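Local coordinates for NAD-dependent aldehyde dehydrogenase (Sinorhizobium meliloti, PDB 3U4J) that oxidises aldehydes to carboxylic acids with NAD as the electron acceptor, as a tetrameric member of the aldehyde dehydrogenase family, at the interface of chains A and B and the interface of chains A and C. Residues are numbered along the deposited sequence; one frame, centred on the assembly and turned at random. Chains: chain A/B/C, NAD-dependent aldehyde dehydrogenase.

Contact 1: the interface of chains A and B. Residues chain A 446, 449, 451-454; chain B 492-493.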
loop_
_atom_site.group_PDB
_atom_site.type_symbol
_atom_site.label_atom_id
_atom_site.label_comp_id
_atom_site.label_asym_id
_atom_site.label_seq_id
_atom_site.Cartn_x
_atom_site.Cartn_y
_atom_site.Cartn_z
ATOM N N ILE A 446 -7.789 -24.030 -3.659
ATOM C CA ILE A 446 -6.553 -23.255 -3.708
ATOM C C ILE A 446 -6.264 -22.487 -2.392
ATOM O O ILE A 446 -5.113 -22.396 -1.963
ATOM C CB ILE A 446 -6.470 -22.416 -5.028
ATOM C CG1 ILE A 446 -5.055 -22.461 -5.620
ATOM C CG2 ILE A 446 -6.911 -20.983 -4.841
ATOM C CD1 ILE A 446 -4.600 -23.854 -6.037
ATOM N N ILE A 449 -4.791 -25.200 0.148
ATOM C CA ILE A 449 -3.503 -25.875 -0.119
ATOM C C ILE A 449 -2.363 -24.989 0.403
ATOM O O ILE A 449 -2.330 -23.788 0.119
ATOM C CB ILE A 449 -3.335 -26.227 -1.608
ATOM C CG1 ILE A 449 -4.355 -27.318 -1.974
ATOM C CG2 ILE A 449 -1.904 -26.697 -1.909
ATOM C CD1 ILE A 449 -4.490 -27.579 -3.484
ATOM N N ALA A 451 0.738 -23.862 -0.104
ATOM C CA ALA A 451 1.804 -23.663 -1.081
ATOM C C ALA A 451 1.785 -22.197 -1.513
ATOM O O ALA A 451 0.719 -21.591 -1.573
ATOM C CB ALA A 451 1.609 -24.560 -2.285
ATOM N N GLY A 452 2.963 -21.634 -1.775
ATOM C CA GLY A 452 3.101 -20.188 -2.073
ATOM C C GLY A 452 2.857 -19.775 -3.501
ATOM O O GLY A 452 2.491 -18.625 -3.756
ATOM N N ARG A 453 3.058 -20.697 -4.445
ATOM C CA ARG A 453 2.925 -20.394 -5.868
ATOM C C ARG A 453 1.802 -21.288 -6.375
ATOM O O ARG A 453 1.989 -22.510 -6.512
ATOM C CB ARG A 453 4.238 -20.679 -6.628
ATOM C CG ARG A 453 5.438 -19.868 -6.120
ATOM C CD ARG A 453 6.742 -20.251 -6.817
ATOM N NE ARG A 453 6.799 -19.790 -8.227
ATOM C CZ ARG A 453 7.923 -19.771 -8.953
ATOM N NH1 ARG A 453 9.076 -20.115 -8.385
ATOM N NH2 ARG A 453 7.921 -19.359 -10.222
ATOM N N CYS A 454 0.626 -20.695 -6.594
ATOM C CA CYS A 454 -0.552 -21.480 -6.921
ATOM C C CYS A 454 -1.082 -21.093 -8.269
ATOM O O CYS A 454 -0.870 -19.957 -8.714
ATOM C CB CYS A 454 -1.618 -21.248 -5.842
ATOM S SG CYS A 454 -1.241 -22.117 -4.321
ATOM N N LYS B 492 0.372 -15.960 -0.659
ATOM C CA LYS B 492 0.173 -16.994 -1.655
ATOM C C LYS B 492 -0.166 -16.301 -2.962
ATOM O O LYS B 492 -1.165 -15.574 -3.032
ATOM C CB LYS B 492 -0.965 -17.909 -1.208
ATOM C CG LYS B 492 -1.459 -18.901 -2.267
ATOM C CD LYS B 492 -2.672 -19.675 -1.694
ATOM C CE LYS B 492 -2.227 -20.744 -0.685
ATOM N NZ LYS B 492 -3.405 -21.297 0.081
ATOM N N GLY B 493 0.706 -16.442 -3.968
ATOM C CA GLY B 493 0.422 -15.832 -5.277
ATOM C C GLY B 493 -0.399 -16.805 -6.093
ATOM O O GLY B 493 -0.014 -17.966 -6.202
#
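B:Lys492 reaches into chain A with its side-chain amino group, where NZ donates to two backbone carbonyls: A:Ile449 O at 2.7 Å and A:Ile446 O at 2.9 Å. The second bond lies in the carbonyl plane of A:Ile446, while NZ is tilted 23° from the carbonyl plane of A:Ile449. These carbonyls lie at and just beyond the C-terminal end of helix 439-448, the end whose dipole would be expected to welcome a positive charge. Lysine suits the place because its long, flexible chain carries the amino group past A:Cys454 to the helix end, and its tip can serve more than one acceptor. The chain leaves with CG anti to the backbone N and bends at chi3 (-76°), which turns NZ toward the helix end. On the way its CG lies 3.8 Å from A:Cys454 SG, a small, weakly polar neighbour that packs against the methylenes.

Behind this grip stands a parallel beta bridge, in which strand 489-497 of chain B lies beside strand 453-456 of chain A. Two backbone bonds of B:Gly493 bracket A:Arg453. In one, B:Gly493 N donates to A:Gly452 O at 2.8 Å; glycine at both positions may ease close backbone approach. The return bond, from A:Cys454 N to B:Gly493 O, is 2.8 Å long and runs almost straight out from the acceptor carbonyl, at 174°.

Contact 2: the interface of chains A and C. Residues chain A 143-145, 156-158; chain C 145, 147, 154.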
loop_
_atom_site.group_PDB
_atom_site.type_symbol
_atom_site.label_atom_id
_atom_site.label_comp_id
_atom_site.label_asym_id
_atom_site.label_seq_id
_atom_site.Cartn_x
_atom_site.Cartn_y
_atom_site.Cartn_z
ATOM N N GLY A 143 8.556 4.327 1.622
ATOM C CA GLY A 143 8.230 4.006 3.013
ATOM C C GLY A 143 7.003 4.825 3.373
ATOM O O GLY A 143 6.256 5.249 2.477
ATOM N N GLN A 144 6.807 5.092 4.667
ATOM C CA GLN A 144 5.601 5.740 5.124
ATOM C C GLN A 144 5.886 6.939 5.980
ATOM O O GLN A 144 6.938 7.005 6.649
ATOM C CB GLN A 144 4.730 4.766 5.948
ATOM C CG GLN A 144 4.183 3.544 5.174
ATOM C CD GLN A 144 5.222 2.444 5.025
ATOM O OE1 GLN A 144 5.875 2.059 6.003
ATOM N NE2 GLN A 144 5.395 1.932 3.786
ATOM N N THR A 145 4.926 7.868 5.975
ATOM C CA THR A 145 4.865 8.971 6.949
ATOM C C THR A 145 3.683 8.746 7.880
ATOM O O THR A 145 2.636 8.228 7.479
ATOM C CB THR A 145 4.654 10.380 6.292
ATOM O OG1 THR A 145 3.513 10.348 5.407
ATOM C CG2 THR A 145 5.854 10.799 5.494
ATOM N N LEU A 156 8.501 8.685 10.567
ATOM C CA LEU A 156 8.991 8.341 9.249
ATOM C C LEU A 156 9.402 6.892 9.277
ATOM O O LEU A 156 9.972 6.409 10.261
ATOM C CB LEU A 156 10.202 9.181 8.854
ATOM C CG LEU A 156 10.079 10.706 8.921
ATOM C CD1 LEU A 156 11.433 11.344 8.601
ATOM C CD2 LEU A 156 8.986 11.241 7.988
ATOM N N VAL A 157 9.065 6.185 8.211
ATOM C CA VAL A 157 9.631 4.885 7.972
ATOM C C VAL A 157 10.403 5.026 6.669
ATOM O O VAL A 157 9.813 5.286 5.608
ATOM C CB VAL A 157 8.563 3.793 7.896
ATOM C CG1 VAL A 157 9.222 2.438 7.679
ATOM C CG2 VAL A 157 7.724 3.792 9.191
ATOM N N LEU A 158 11.730 4.871 6.761
ATOM C CA LEU A 158 12.589 4.981 5.587
ATOM C C LEU A 158 13.004 3.604 5.055
ATOM O O LEU A 158 13.430 2.740 5.809
ATOM C CB LEU A 158 13.832 5.844 5.908
ATOM C CG LEU A 158 13.502 7.277 6.368
ATOM C CD1 LEU A 158 14.784 8.028 6.833
ATOM C CD2 LEU A 158 12.764 8.070 5.277
ATOM N N THR C 145 7.039 8.095 2.338
ATOM C CA THR C 145 8.370 8.680 2.175
ATOM C C THR C 145 9.003 8.160 0.877
ATOM O O THR C 145 8.815 6.984 0.502
ATOM C CB THR C 145 9.340 8.293 3.307
ATOM O OG1 THR C 145 9.397 6.865 3.430
ATOM C CG2 THR C 145 8.875 8.893 4.636
ATOM N N ASN C 147 12.737 7.939 -0.280
ATOM C CA ASN C 147 14.085 8.073 0.303
ATOM C C ASN C 147 15.081 7.889 -0.813
ATOM O O ASN C 147 16.291 7.822 -0.587
ATOM C CB ASN C 147 14.293 7.006 1.404
ATOM C CG ASN C 147 15.558 7.258 2.269
ATOM O OD1 ASN C 147 15.884 8.403 2.577
ATOM N ND2 ASN C 147 16.260 6.180 2.651
ATOM N N LEU C 154 14.626 14.596 0.183
ATOM C CA LEU C 154 13.740 13.613 0.784
ATOM C C LEU C 154 12.338 13.980 0.361
ATOM O O LEU C 154 11.919 15.141 0.493
ATOM C CB LEU C 154 13.861 13.626 2.326
ATOM C CG LEU C 154 12.994 12.656 3.127
ATOM C CD1 LEU C 154 13.428 11.209 2.844
ATOM C CD2 LEU C 154 13.048 12.974 4.640
#
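Strand 143-146 of chain A meets the same strand of chain C in an antiparallel bridge, while strand 153-161 of chain A receives the C:Thr145 side chain and also faces C:Asn147, in a loop, and C:Leu154, in strand 153-161 of chain C. The bridge pairs A:Gly143 with C:Thr145. A:Gly143 N donates to C:Thr145 O at 2.9 Å; the return bond, C:Thr145 N to A:Gly143 O at 3.0 Å, approaches from above the carbonyl plane and is less well directed. Glycine suits this doubly bonded spot, where a side chain might crowd C:Thr145.

The C:Thr145 hydroxyl, OG1, donates to A:Val157 O at 2.7 Å, tying the strand pair to the neighbouring strand. With chi1 at 54°, OG1 sits between the backbone N and carbonyl carbon of its own residue, and the CG2 methyl points instead to A:Thr145 CG2, 3.7 Å away. The two threonine side chains run antiparallel alongside one another, methyl to methyl.

A:Leu158 lies roughly perpendicular to C:Thr145, its CD2 lying 4.0 Å from C:Thr145 CB. The same methyl meets C:Leu154 CD1, also at 4.0 Å, so a branched aliphatic residue serves two neighbours. A valine in place of C:Thr145 would keep much of the bulk but would probably leave A:Val157 O without its hydroxyl partner. By joining polar anchoring to apolar packing, the site continues a sheet from one subunit into another and helps hold the tetramer together.

Contact 1 and contact 2 lie about 31 Å apart, measured between the centres of their C-alpha atoms, and they share no residue. Chain A takes part in both, offering the segment around strand 453-456 to chain B and strands 143-146 and 153-161 to chain C. Each contact joins backbones across subunits, in parallel at contact 1 and antiparallel at contact 2. Because both interfaces are two-fold symmetric, each contact has a twin with the chains exchanged. Two different partners bound through separate surfaces of one chain fit a tetramer built as a pair of dimers, although these contacts alone do not show its order of assembly.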